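Local coordinates for protein predicted metal-dependent hydrolase of the TIM-barrel fold (Lactobacillus casei, PDB 2QPX) that probably acts as a zinc-dependent hydrolase of the amidohydrolase superfamily, holding a pair of zinc ions at one end of a TIM barrel, at residues I313-D318 with R331-A336; H17-L22 with E324-A329; A308-I313 with V338-Q343. One frame throughout, in Å; residues are numbered along the deposited sequence.

Contact 1 (I313-D318 with R331-A336); sequences ILFASD and RQFKQA. With ZN (zinc ion), chain B.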
loop_
_atom_site.group_PDB
_atom_site.type_symbol
_atom_site.label_atom_id
_atom_site.label_comp_id
_atom_site.label_asym_id
_atom_site.label_seq_id
_atom_site.Cartn_x
_atom_site.Cartn_y
_atom_site.Cartn_z
ATOM N N ILE A 313 -9.443 -6.452 -16.156
ATOM C CA ILE A 313 -9.960 -5.278 -15.439
ATOM C C ILE A 313 -11.223 -4.781 -16.170
ATOM O O ILE A 313 -11.281 -4.766 -17.393
ATOM C CB ILE A 313 -8.864 -4.188 -15.131
ATOM C CG1 ILE A 313 -9.373 -3.187 -14.067
ATOM C CG2 ILE A 313 -8.392 -3.516 -16.407
ATOM C CD1 ILE A 313 -8.311 -2.178 -13.518
ATOM N N LEU A 314 -12.246 -4.419 -15.397
ATOM C CA LEU A 314 -13.579 -4.062 -15.930
ATOM C C LEU A 314 -13.964 -2.658 -15.473
ATOM O O LEU A 314 -13.566 -2.208 -14.409
ATOM C CB LEU A 314 -14.664 -5.011 -15.380
ATOM C CG LEU A 314 -14.412 -6.518 -15.498
ATOM C CD1 LEU A 314 -15.555 -7.332 -14.841
ATOM C CD2 LEU A 314 -14.202 -6.934 -16.959
ATOM N N PHE A 315 -14.775 -1.977 -16.279
ATOM C CA PHE A 315 -15.503 -0.801 -15.803
ATOM C C PHE A 315 -16.732 -1.213 -14.966
ATOM O O PHE A 315 -17.539 -2.045 -15.377
ATOM C CB PHE A 315 -16.040 0.067 -16.943
ATOM C CG PHE A 315 -16.957 1.147 -16.473
ATOM C CD1 PHE A 315 -16.455 2.240 -15.783
ATOM C CD2 PHE A 315 -18.327 1.035 -16.638
ATOM C CE1 PHE A 315 -17.298 3.199 -15.293
ATOM C CE2 PHE A 315 -19.193 2.002 -16.119
ATOM C CZ PHE A 315 -18.672 3.072 -15.490
ATOM N N ALA A 316 -16.873 -0.564 -13.805
ATOM C CA ALA A 316 -18.131 -0.483 -13.091
ATOM C C ALA A 316 -18.163 0.832 -12.350
ATOM O O ALA A 316 -17.128 1.409 -12.058
ATOM C CB ALA A 316 -18.345 -1.642 -12.074
ATOM N N SER A 317 -19.373 1.313 -12.063
ATOM C CA SER A 317 -19.568 2.508 -11.233
ATOM C C SER A 317 -19.791 2.229 -9.751
ATOM O O SER A 317 -19.421 3.031 -8.891
ATOM C CB SER A 317 -20.774 3.320 -11.758
ATOM O OG SER A 317 -21.988 2.608 -11.564
ATOM N N ASP A 318 -20.408 1.096 -9.434
ATOM C CA ASP A 318 -20.957 0.874 -8.096
ATOM C C ASP A 318 -21.951 1.974 -7.687
ATOM O O ASP A 318 -22.198 2.182 -6.485
ATOM C CB ASP A 318 -19.868 0.689 -6.988
ATOM C CG ASP A 318 -20.429 -0.000 -5.764
ATOM O OD1 ASP A 318 -21.324 -0.837 -5.914
ATOM O OD2 ASP A 318 -19.984 0.241 -4.628
ATOM N N ARG A 331 -16.852 9.442 -15.977
ATOM C CA ARG A 331 -15.937 10.519 -16.338
ATOM C C ARG A 331 -14.543 10.259 -15.791
ATOM O O ARG A 331 -13.553 10.385 -16.536
ATOM C CB ARG A 331 -16.429 11.879 -15.861
ATOM C CG ARG A 331 -15.468 12.974 -16.321
ATOM C CD ARG A 331 -16.092 14.336 -16.232
ATOM N NE ARG A 331 -17.068 14.536 -17.294
ATOM C CZ ARG A 331 -17.959 15.524 -17.318
ATOM N NH1 ARG A 331 -18.007 16.411 -16.337
ATOM N NH2 ARG A 331 -18.799 15.616 -18.331
ATOM N N GLN A 332 -14.456 9.868 -14.522
ATOM C CA GLN A 332 -13.130 9.682 -13.924
ATOM C C GLN A 332 -12.434 8.457 -14.505
ATOM O O GLN A 332 -11.212 8.451 -14.697
ATOM C CB GLN A 332 -13.198 9.570 -12.399
ATOM C CG GLN A 332 -13.785 10.806 -11.726
ATOM C CD GLN A 332 -13.145 12.111 -12.135
ATOM O OE1 GLN A 332 -13.647 12.776 -13.032
ATOM N NE2 GLN A 332 -11.976 12.440 -11.547
ATOM N N PHE A 333 -13.178 7.394 -14.757
ATOM C CA PHE A 333 -12.607 6.196 -15.348
ATOM C C PHE A 333 -12.139 6.445 -16.795
ATOM O O PHE A 333 -11.038 6.057 -17.174
ATOM C CB PHE A 333 -13.604 5.047 -15.269
ATOM C CG PHE A 333 -13.003 3.687 -15.539
ATOM C CD1 PHE A 333 -12.334 2.990 -14.528
ATOM C CD2 PHE A 333 -13.096 3.105 -16.768
ATOM C CE1 PHE A 333 -11.801 1.753 -14.751
ATOM C CE2 PHE A 333 -12.558 1.838 -17.010
ATOM C CZ PHE A 333 -11.931 1.162 -16.010
ATOM N N LYS A 334 -12.968 7.105 -17.596
ATOM C CA LYS A 334 -12.582 7.398 -18.971
ATOM C C LYS A 334 -11.349 8.312 -18.997
ATOM O O LYS A 334 -10.422 8.091 -19.799
ATOM C CB LYS A 334 -13.747 7.969 -19.763
ATOM C CG LYS A 334 -14.717 6.896 -20.222
ATOM C CD LYS A 334 -15.778 7.430 -21.186
ATOM C CE LYS A 334 -16.432 6.269 -21.920
ATOM N NZ LYS A 334 -17.287 6.677 -23.108
ATOM N N GLN A 335 -11.275 9.302 -18.100
ATOM C CA GLN A 335 -10.067 10.138 -17.978
ATOM C C GLN A 335 -8.836 9.300 -17.626
ATOM O O GLN A 335 -7.726 9.507 -18.181
ATOM C CB GLN A 335 -10.280 11.243 -16.951
ATOM C CG GLN A 335 -9.069 12.110 -16.736
ATOM C CD GLN A 335 -9.317 13.212 -15.731
ATOM O OE1 GLN A 335 -9.350 14.424 -16.072
ATOM N NE2 GLN A 335 -9.494 12.818 -14.495
ATOM N N ALA A 336 -9.009 8.341 -16.713
ATOM C CA ALA A 336 -7.898 7.461 -16.328
ATOM C C ALA A 336 -7.396 6.668 -17.519
ATOM O O ALA A 336 -6.180 6.442 -17.657
ATOM C CB ALA A 336 -8.316 6.535 -15.181
HETATM ZN ZN ZN B . -22.126 -2.473 -4.884
HETATM O O HOH W 1 -21.106 -1.729 -3.244
#

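Contact 2 (H17-L22 with E324-A329); sequences HHCHFL and EMYGLA. With ZN (zinc ion), chain B.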
loop_
_atom_site.group_PDB
_atom_site.type_symbol
_atom_site.label_atom_id
_atom_site.label_comp_id
_atom_site.label_asym_id
_atom_site.label_seq_id
_atom_site.Cartn_x
_atom_site.Cartn_y
_atom_site.Cartn_z
ATOM N N HIS A 17 -21.031 -3.289 -15.095
ATOM C CA HIS A 17 -21.286 -4.683 -14.675
ATOM C C HIS A 17 -21.703 -4.826 -13.208
ATOM O O HIS A 17 -22.133 -5.914 -12.811
ATOM C CB HIS A 17 -20.109 -5.620 -15.023
ATOM C CG HIS A 17 -19.079 -5.640 -13.964
ATOM N ND1 HIS A 17 -18.999 -6.658 -13.037
ATOM C CD2 HIS A 17 -18.150 -4.711 -13.613
ATOM C CE1 HIS A 17 -18.088 -6.327 -12.136
ATOM N NE2 HIS A 17 -17.541 -5.163 -12.464
ATOM N N HIS A 18 -21.563 -3.761 -12.421
ATOM C CA HIS A 18 -21.996 -3.773 -11.047
ATOM C C HIS A 18 -22.436 -2.388 -10.610
ATOM O O HIS A 18 -21.596 -1.490 -10.444
ATOM C CB HIS A 18 -20.894 -4.274 -10.110
ATOM C CG HIS A 18 -21.311 -4.203 -8.680
ATOM N ND1 HIS A 18 -22.090 -5.169 -8.078
ATOM C CD2 HIS A 18 -21.122 -3.238 -7.756
ATOM C CE1 HIS A 18 -22.338 -4.810 -6.824
ATOM N NE2 HIS A 18 -21.782 -3.630 -6.611
ATOM N N CYS A 19 -23.730 -2.250 -10.336
ATOM C CA CYS A 19 -24.285 -0.978 -9.887
ATOM C C CYS A 19 -25.594 -1.249 -9.152
ATOM O O CYS A 19 -25.925 -2.392 -8.859
ATOM C CB CYS A 19 -24.411 -0.003 -11.076
ATOM S SG CYS A 19 -25.431 -0.659 -12.424
ATOM N N HIS A 20 -26.342 -0.197 -8.860
ATOM C CA HIS A 20 -27.410 -0.249 -7.882
ATOM C C HIS A 20 -28.621 0.626 -8.295
ATOM O O HIS A 20 -28.548 1.503 -9.181
ATOM C CB HIS A 20 -26.870 0.197 -6.531
ATOM C CG HIS A 20 -25.869 -0.763 -5.946
ATOM N ND1 HIS A 20 -26.223 -2.015 -5.503
ATOM C CD2 HIS A 20 -24.528 -0.655 -5.743
ATOM C CE1 HIS A 20 -25.130 -2.656 -5.084
ATOM N NE2 HIS A 20 -24.086 -1.850 -5.213
ATOM N N PHE A 21 -29.758 0.347 -7.670
ATOM C CA PHE A 21 -30.982 1.058 -7.973
ATOM C C PHE A 21 -30.846 2.567 -7.812
ATOM O O PHE A 21 -30.181 3.085 -6.891
ATOM C CB PHE A 21 -32.092 0.669 -7.019
ATOM C CG PHE A 21 -32.552 -0.751 -7.116
ATOM C CD1 PHE A 21 -33.112 -1.264 -8.248
ATOM C CD2 PHE A 21 -32.443 -1.584 -6.008
ATOM C CE1 PHE A 21 -33.597 -2.576 -8.289
ATOM C CE2 PHE A 21 -32.904 -2.882 -6.060
ATOM C CZ PHE A 21 -33.485 -3.366 -7.199
ATOM N N LEU A 22 -31.556 3.266 -8.700
ATOM C CA LEU A 22 -31.833 4.684 -8.532
ATOM C C LEU A 22 -33.019 4.922 -7.606
ATOM O O LEU A 22 -33.806 4.004 -7.361
ATOM C CB LEU A 22 -32.097 5.344 -9.918
ATOM C CG LEU A 22 -30.943 5.284 -10.925
ATOM C CD1 LEU A 22 -31.486 5.592 -12.350
ATOM C CD2 LEU A 22 -29.877 6.297 -10.550
ATOM N N GLU A 324 -25.878 11.284 -11.290
ATOM C CA GLU A 324 -24.561 11.920 -11.078
ATOM C C GLU A 324 -23.496 10.938 -10.611
ATOM O O GLU A 324 -22.321 11.102 -10.952
ATOM C CB GLU A 324 -24.632 13.052 -10.053
ATOM C CG GLU A 324 -25.429 14.255 -10.485
ATOM C CD GLU A 324 -26.936 14.189 -10.198
ATOM O OE1 GLU A 324 -27.504 13.110 -9.979
ATOM O OE2 GLU A 324 -27.583 15.260 -10.298
HETATM N N MSE A 325 -23.878 9.966 -9.787
HETATM C CA MSE A 325 -22.886 9.051 -9.271
HETATM C C MSE A 325 -22.424 8.131 -10.394
HETATM O O MSE A 325 -21.250 7.768 -10.456
HETATM C CB MSE A 325 -23.421 8.262 -8.084
HETATM C CG MSE A 325 -22.403 7.333 -7.403
HETATM SE SE MSE A 325 -23.054 6.633 -5.742
HETATM C CE MSE A 325 -21.494 5.519 -5.277
ATOM N N TYR A 326 -23.360 7.713 -11.267
ATOM C CA TYR A 326 -22.974 6.971 -12.443
ATOM C C TYR A 326 -22.054 7.799 -13.364
ATOM O O TYR A 326 -20.995 7.314 -13.849
ATOM C CB TYR A 326 -24.222 6.576 -13.243
ATOM C CG TYR A 326 -24.985 5.366 -12.686
ATOM C CD1 TYR A 326 -25.972 5.495 -11.727
ATOM C CD2 TYR A 326 -24.673 4.075 -13.130
ATOM C CE1 TYR A 326 -26.639 4.384 -11.246
ATOM C CE2 TYR A 326 -25.348 2.958 -12.668
ATOM C CZ TYR A 326 -26.334 3.123 -11.745
ATOM O OH TYR A 326 -26.982 1.993 -11.322
ATOM N N GLY A 327 -22.475 9.029 -13.642
ATOM C CA GLY A 327 -21.703 9.910 -14.516
ATOM C C GLY A 327 -20.300 10.183 -14.017
ATOM O O GLY A 327 -19.350 10.198 -14.819
ATOM N N LEU A 328 -20.168 10.453 -12.723
ATOM C CA LEU A 328 -18.834 10.766 -12.181
ATOM C C LEU A 328 -17.871 9.583 -12.309
ATOM O O LEU A 328 -16.713 9.740 -12.684
ATOM C CB LEU A 328 -18.882 11.277 -10.747
ATOM C CG LEU A 328 -17.559 11.792 -10.158
ATOM C CD1 LEU A 328 -17.014 12.901 -10.996
ATOM C CD2 LEU A 328 -17.771 12.260 -8.705
ATOM N N ALA A 329 -18.387 8.376 -12.079
ATOM C CA ALA A 329 -17.598 7.169 -12.243
ATOM C C ALA A 329 -17.118 7.065 -13.661
ATOM O O ALA A 329 -15.942 6.787 -13.922
ATOM C CB ALA A 329 -18.432 5.886 -11.851
HETATM ZN ZN ZN B . -22.126 -2.473 -4.884
HETATM O O HOH W 1 -21.106 -1.729 -3.244
#

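Contact 3 (A308-I313 with V338-Q343); sequences APYTRI and VAHFNQ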
loop_
_atom_site.group_PDB
_atom_site.type_symbol
_atom_site.label_atom_id
_atom_site.label_comp_id
_atom_site.label_asym_id
_atom_site.label_seq_id
_atom_site.Cartn_x
_atom_site.Cartn_y
_atom_site.Cartn_z
ATOM N N ALA A 308 -1.650 -6.789 -13.832
ATOM C CA ALA A 308 -2.816 -7.471 -14.373
ATOM C C ALA A 308 -2.789 -7.532 -15.886
ATOM O O ALA A 308 -2.343 -6.586 -16.548
ATOM C CB ALA A 308 -4.113 -6.691 -13.972
ATOM N N PRO A 309 -3.446 -8.543 -16.456
ATOM C CA PRO A 309 -3.775 -8.441 -17.876
ATOM C C PRO A 309 -4.856 -7.373 -18.077
ATOM O O PRO A 309 -5.793 -7.285 -17.295
ATOM C CB PRO A 309 -4.350 -9.816 -18.204
ATOM C CG PRO A 309 -3.938 -10.706 -17.065
ATOM C CD PRO A 309 -3.949 -9.799 -15.893
ATOM N N TYR A 310 -4.756 -6.636 -19.172
ATOM C CA TYR A 310 -5.734 -5.607 -19.459
ATOM C C TYR A 310 -7.110 -6.212 -19.749
ATOM O O TYR A 310 -8.124 -5.528 -19.612
ATOM C CB TYR A 310 -5.262 -4.717 -20.646
ATOM C CG TYR A 310 -4.145 -3.781 -20.256
ATOM C CD1 TYR A 310 -4.392 -2.619 -19.530
ATOM C CD2 TYR A 310 -2.823 -4.018 -20.651
ATOM C CE1 TYR A 310 -3.350 -1.751 -19.150
ATOM C CE2 TYR A 310 -1.796 -3.168 -20.283
ATOM C CZ TYR A 310 -2.047 -2.024 -19.554
ATOM O OH TYR A 310 -1.034 -1.168 -19.210
ATOM N N THR A 311 -7.131 -7.511 -20.086
ATOM C CA THR A 311 -8.348 -8.247 -20.335
ATOM C C THR A 311 -9.030 -8.804 -19.068
ATOM O O THR A 311 -10.012 -9.537 -19.166
ATOM C CB THR A 311 -8.086 -9.382 -21.304
ATOM O OG1 THR A 311 -6.988 -10.171 -20.817
ATOM C CG2 THR A 311 -7.798 -8.801 -22.727
ATOM N N ARG A 312 -8.534 -8.405 -17.885
ATOM C CA ARG A 312 -9.139 -8.828 -16.615
ATOM C C ARG A 312 -9.738 -7.704 -15.786
ATOM O O ARG A 312 -10.435 -7.982 -14.802
ATOM C CB ARG A 312 -8.122 -9.573 -15.773
ATOM C CG ARG A 312 -7.675 -10.944 -16.377
ATOM C CD ARG A 312 -8.793 -11.975 -16.470
ATOM N NE ARG A 312 -8.193 -13.272 -16.760
ATOM C CZ ARG A 312 -7.573 -14.023 -15.854
ATOM N NH1 ARG A 312 -7.641 -13.714 -14.559
ATOM N NH2 ARG A 312 -6.923 -15.097 -16.243
ATOM N N ILE A 313 -9.443 -6.452 -16.156
ATOM C CA ILE A 313 -9.960 -5.278 -15.439
ATOM C C ILE A 313 -11.223 -4.781 -16.170
ATOM O O ILE A 313 -11.281 -4.766 -17.393
ATOM C CB ILE A 313 -8.864 -4.188 -15.131
ATOM C CG1 ILE A 313 -9.373 -3.187 -14.067
ATOM C CG2 ILE A 313 -8.392 -3.516 -16.407
ATOM C CD1 ILE A 313 -8.311 -2.178 -13.518
ATOM N N VAL A 338 -7.554 7.435 -20.757
ATOM C CA VAL A 338 -6.766 8.298 -21.670
ATOM C C VAL A 338 -5.375 8.575 -21.134
ATOM O O VAL A 338 -4.398 8.477 -21.873
ATOM C CB VAL A 338 -7.493 9.637 -21.923
ATOM C CG1 VAL A 338 -6.644 10.627 -22.762
ATOM C CG2 VAL A 338 -8.840 9.394 -22.594
ATOM N N ALA A 339 -5.271 8.908 -19.845
ATOM C CA ALA A 339 -4.005 9.261 -19.231
ATOM C C ALA A 339 -3.075 8.056 -19.226
ATOM O O ALA A 339 -1.892 8.194 -19.428
ATOM C CB ALA A 339 -4.209 9.782 -17.806
ATOM N N HIS A 340 -3.626 6.865 -19.033
ATOM C CA HIS A 340 -2.812 5.662 -18.971
ATOM C C HIS A 340 -2.315 5.250 -20.350
ATOM O O HIS A 340 -1.125 4.949 -20.551
ATOM C CB HIS A 340 -3.619 4.503 -18.383
ATOM C CG HIS A 340 -2.818 3.241 -18.230
ATOM N ND1 HIS A 340 -1.928 3.044 -17.190
ATOM C CD2 HIS A 340 -2.724 2.144 -19.021
ATOM C CE1 HIS A 340 -1.371 1.852 -17.325
ATOM N NE2 HIS A 340 -1.836 1.280 -18.422
ATOM N N PHE A 341 -3.233 5.156 -21.281
ATOM C CA PHE A 341 -2.905 4.601 -22.574
ATOM C C PHE A 341 -2.214 5.572 -23.525
ATOM O O PHE A 341 -1.469 5.109 -24.409
ATOM C CB PHE A 341 -4.120 3.998 -23.249
ATOM C CG PHE A 341 -4.567 2.711 -22.613
ATOM C CD1 PHE A 341 -3.819 1.559 -22.747
ATOM C CD2 PHE A 341 -5.699 2.675 -21.821
ATOM C CE1 PHE A 341 -4.220 0.379 -22.114
ATOM C CE2 PHE A 341 -6.106 1.519 -21.206
ATOM C CZ PHE A 341 -5.374 0.369 -21.349
ATOM N N ASN A 342 -2.393 6.869 -23.357
ATOM C CA ASN A 342 -1.757 7.805 -24.316
ATOM C C ASN A 342 -0.260 7.576 -24.383
ATOM O O ASN A 342 0.277 7.523 -25.466
ATOM C CB ASN A 342 -2.020 9.262 -23.958
ATOM C CG ASN A 342 -3.310 9.800 -24.554
ATOM O OD1 ASN A 342 -4.016 9.104 -25.271
ATOM N ND2 ASN A 342 -3.620 11.075 -24.256
ATOM N N GLN A 343 0.413 7.415 -23.243
ATOM C CA GLN A 343 1.877 7.319 -23.263
ATOM C C GLN A 343 2.396 5.907 -22.978
ATOM O O GLN A 343 3.590 5.712 -22.752
ATOM C CB GLN A 343 2.482 8.290 -22.243
#

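Contact 1 (I313-D318 with R331-A336)
F315 and F333 mark the closest backbone approach, their CA atoms 7.6 Å apart. Segment 313-318 starts as the short, weakly bonded strand 313-314, stays extended through A316 and leaves that conformation at S317 and D318, the latter with a positive phi of 56°. Segment 331-336 is a stretch of helix 323-342. No hydrogen bond joins the two, so side chains carry the packing. The two phenylalanines carry most of it. In F333 the ring carbon CG stands anti to the backbone N (chi1 -166°), which sends the ring off the helix toward segment 313-318. F315 meets it with an edge: its CD1 lies over one face of F333, 3.6 Å from CD2 of that ring. The pair is an offset edge-to-face stack, with centroids 5.4 Å apart and planes at 60°. F315 CB adds a contact at 3.9 Å with F333 CE2, while F333 CZ comes 4.1 Å from the carbonyl oxygen of L314. Flat, wholly apolar rings suit this buried layer, for they fill the distance between this segment and the helix without bringing in a polar group. I359 of helix 349-367 packs on F333 as well, and K334, the next residue along the helix, gives its NZ to the carbonyls of V9, V12 and F93. Three residues beyond F315 the chain reaches the metal. D318 OD1 binds the zinc ion at 2.1 Å, and its other oxygen, OD2, accepts a hydrogen bond of 2.7 Å from the water that also sits on the zinc. Such an arrangement is characteristic of the amidohydrolase TIM barrel: the segment continuing the last strand packs against an outer helix and delivers a metal-binding aspartate.

Contact 2 (H17-L22 with E324-A329)
Y326 of helix 323-342 reaches H20 and C19 in the His-X-His motif that ends the first strand of the barrel, a signature of the amidohydrolase superfamily. H18 and H20 carry their rings to the zinc ion, each bound through NE2 at 2.1 Å, whereas C19 between them points toward the helix. D318 and the carboxylated lysine K167 complete the protein ligands of this metal. On the helix side Y326 does all the touching. Its CG lies anti to the carbonyl carbon (chi1 -79°), an orientation that carries the phenol across to the strand end. There the hydroxyl OH donates a short hydrogen bond of 2.7 Å to the backbone oxygen of H20. The approach is bent, with a C=O...donor angle of 136°, and the donor is tilted 16° from the carbonyl plane. C19 meets the same end of the ring: its SG, 3.3 Å from Y326 OH, lies at the ring edge in a sulfur-aromatic contact, and its CB packs 3.5 Å from Y326 CE2. A small side chain with a polarisable sulfur suits this tight place. L22 brings one methyl, CD2, obliquely to within 3.8 Å of Y326 CE1. F90 meets the tyrosine ring too, and S317 and A319 touch it from the loop that bears D318. A tyrosine fits here because its length and apolar sides fill the layer while its one polar atom arrives exactly at the carbonyl. The chemistry is that of a second shell: the phenol satisfies a buried backbone oxygen of a zinc ligand, consistent with holding the main chain of H20 in place while its imidazole NE2 binds the metal.

Contact 3 (A308-I313 with V338-Q343)
Y310 and H340 share the one hydrogen bond between the two segments, 2.7 Å from the phenol OH to NE2; either atom could be the donor. Y310 CG stands anti to the carbonyl carbon (chi1 -73°), which sends the phenol toward the helix. The OH lies in the plane of the imidazole, at its edge, and the two rings meet rim to rim with planes at 56°. Through its other nitrogen, ND1, H340 is hydrogen-bonded to N302 of helix 297-304. The aromatic packing comes from F341, whose CE1 lies over one face of the Y310 ring and whose CZ approaches Y310 CD1 to 3.6 Å. H340 in turn sets its CD2 over the centre of the F341 ring, 3.7 Å above the plane, closing an aromatic cluster that W355 extends by stacking on Y310. A leucine in place of Y310 would probably leave H340 NE2 without its hydroxyl mate and open a gap beside F341. Tyrosine thus suits the loop before strand 313-314, with a broad face for phenylalanine and a polar end for histidine. The chemistry ties that loop to the last turns of helix 323-342 by a polar link buried among rings, far from the zinc site.

All three contacts use helix 323-342, one after another along its length: contact 2 near its start, contact 1 in its middle, contact 3 at its end. Contacts 1 and 2 lie side by side, centres about 10 Å apart, and meet at the metal. D318 N is 3.0 Å from H18 O, probably a hydrogen bond, which joins the last strand end to the first; S317 OG also packs 3.4 Å from Y326 CD2. The two contacts thus supply three ligands of one zinc ion. Contact 3 shares I313 with contact 1, whose centre is about 11 Å away, but lies about 21 Å from that of contact 2, at the end of the helix remote from the zinc.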